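Local structure of flavin reductase (Uncultured bacterium, 5CHO) at the interface of chains A and B. The protein reduces flavin as the reductase component of a bacterial two-component tryptophan halogenase, presumably handing the reduced FAD to the halogenase. Coordinates in Å, arbitrary orientation; residue numbers count along the deposited sequence, not the author numbering. Chains: chain A/B, Flavin reductase.

The interface of chains A and B. Residues chain A 46-49, 64-67; chain B 44-45, 67.
A:Thr67 OG1, a side-chain hydroxyl, meets its two-fold mate B:Thr67 OG1 at 2.9 Å. This pair marks the axis of a symmetric dimer interface between two flavin reductase-like domains, probably the working dimer. The same A:Thr67 hydroxyl bonds to the backbone carbonyl A:Ser65 O, from above the carbonyl plane, and to water 1 at 3.1 Å. Each OG1 sits beside its own backbone N (chi1 -57° in A:Thr67), and this turns the two hydroxyls toward each other across the axis. Water 1 also bonds to B:Thr67 OG1 and to the backbone oxygens of A:Asn64 and A:Phe66, tying the chains together. B:Phe44 reaches into chain A with CG anti to the backbone N (chi1 -174°). Its ring is sandwiched. A:Phe66 CD2 lies 3.9 Å from B:Phe44 CD2 on one face, edge-to-face with the planes at 65°. A:Gly47 N lies over the opposite face, toward the rim, and A:Thr49 CG2 touches B:Phe44 CE2 at 3.7 Å. An alanine in place of B:Phe44 would probably open a gap between A:Phe66 and A:Gly47 and free the A:Phe66 ring to turn. Next to the ring, A:Gly47 N donates to B:Ala45 O at 2.9 Å. A:Thr46 OG1 donates to A:Gly47 O on a lone pair and accepts from A:Asn64 ND2, which probably steadies strand 46-47.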
loop_
_atom_site.group_PDB
_atom_site.type_symbol
_atom_site.label_atom_id
_atom_site.label_comp_id
_atom_site.label_asym_id
_atom_site.label_seq_id
_atom_site.Cartn_x
_atom_site.Cartn_y
_atom_site.Cartn_z
ATOM N N THR A 46 -6.848 1.681 -2.924
ATOM C CA THR A 46 -6.096 2.193 -1.784
ATOM C C THR A 46 -6.922 3.232 -1.054
ATOM O O THR A 46 -7.840 3.814 -1.624
ATOM C CB THR A 46 -4.778 2.876 -2.194
ATOM O OG1 THR A 46 -5.077 4.115 -2.845
ATOM C CG2 THR A 46 -3.943 2.004 -3.119
ATOM N N GLY A 47 -6.578 3.475 0.203
ATOM C CA GLY A 47 -7.027 4.667 0.894
ATOM C C GLY A 47 -6.180 5.827 0.398
ATOM O O GLY A 47 -5.432 5.686 -0.569
ATOM N N VAL A 48 -6.286 6.976 1.052
ATOM C CA VAL A 48 -5.488 8.134 0.659
ATOM C C VAL A 48 -4.995 8.872 1.888
ATOM O O VAL A 48 -5.756 9.085 2.832
ATOM C CB VAL A 48 -6.282 9.117 -0.214
ATOM C CG1 VAL A 48 -5.346 10.177 -0.781
ATOM C CG2 VAL A 48 -6.987 8.387 -1.341
ATOM N N THR A 49 -3.716 9.244 1.881
ATOM C CA THR A 49 -3.137 10.033 2.971
ATOM C C THR A 49 -2.575 11.369 2.514
ATOM O O THR A 49 -2.402 11.619 1.321
ATOM C CB THR A 49 -1.984 9.295 3.679
ATOM O OG1 THR A 49 -0.801 9.394 2.881
ATOM C CG2 THR A 49 -2.311 7.833 3.905
ATOM N N ASN A 64 -0.746 7.770 -1.613
ATOM C CA ASN A 64 -1.517 6.544 -1.416
ATOM C C ASN A 64 -0.603 5.320 -1.338
ATOM O O ASN A 64 -1.074 4.185 -1.258
ATOM C CB ASN A 64 -2.560 6.374 -2.532
ATOM C CG ASN A 64 -1.964 5.860 -3.835
ATOM O OD1 ASN A 64 -0.778 6.043 -4.114
ATOM N ND2 ASN A 64 -2.802 5.230 -4.655
ATOM N N SER A 65 0.706 5.562 -1.357
ATOM C CA SER A 65 1.686 4.486 -1.258
ATOM C C SER A 65 1.955 4.114 0.199
ATOM O O SER A 65 2.855 3.326 0.493
ATOM C CB SER A 65 2.998 4.888 -1.935
ATOM O OG SER A 65 3.580 6.003 -1.282
ATOM N N PHE A 66 1.174 4.693 1.106
ATOM C CA PHE A 66 1.321 4.423 2.528
ATOM C C PHE A 66 1.004 2.961 2.826
ATOM O O PHE A 66 0.004 2.426 2.352
ATOM C CB PHE A 66 0.412 5.343 3.341
ATOM C CG PHE A 66 0.404 5.040 4.816
ATOM C CD1 PHE A 66 1.370 5.562 5.654
ATOM C CD2 PHE A 66 -0.577 4.231 5.360
ATOM C CE1 PHE A 66 1.353 5.284 7.009
ATOM C CE2 PHE A 66 -0.599 3.948 6.710
ATOM C CZ PHE A 66 0.367 4.472 7.537
ATOM N N THR A 67 1.869 2.324 3.611
ATOM C CA THR A 67 1.758 0.896 3.904
ATOM C C THR A 67 2.291 0.570 5.296
ATOM O O THR A 67 3.398 0.964 5.657
ATOM C CB THR A 67 2.509 0.053 2.850
ATOM O OG1 THR A 67 1.997 0.357 1.544
ATOM C CG2 THR A 67 2.336 -1.436 3.116
ATOM N N PHE B 44 -6.699 2.596 7.184
ATOM C CA PHE B 44 -6.273 2.745 5.794
ATOM C C PHE B 44 -6.734 1.580 4.919
ATOM O O PHE B 44 -6.248 0.454 5.044
ATOM C CB PHE B 44 -4.752 2.869 5.704
ATOM C CG PHE B 44 -4.250 3.166 4.311
ATOM C CD1 PHE B 44 -3.869 2.136 3.470
ATOM C CD2 PHE B 44 -4.183 4.463 3.835
ATOM C CE1 PHE B 44 -3.416 2.393 2.189
ATOM C CE2 PHE B 44 -3.728 4.725 2.556
ATOM C CZ PHE B 44 -3.347 3.688 1.730
ATOM N N ALA B 45 -7.675 1.867 4.025
ATOM C CA ALA B 45 -8.253 0.855 3.148
ATOM C C ALA B 45 -7.239 0.328 2.125
ATOM O O ALA B 45 -6.311 1.032 1.725
ATOM C CB ALA B 45 -9.465 1.422 2.428
ATOM N N THR B 67 2.086 -2.549 -3.303
ATOM C CA THR B 67 2.201 -1.121 -3.565
ATOM C C THR B 67 2.954 -0.870 -4.865
ATOM O O THR B 67 4.034 -1.417 -5.075
ATOM C CB THR B 67 2.931 -0.410 -2.409
ATOM O OG1 THR B 67 2.278 -0.708 -1.168
ATOM C CG2 THR B 67 2.961 1.097 -2.621
HETATM O O HOH W 1 -0.243 1.097 -0.480
#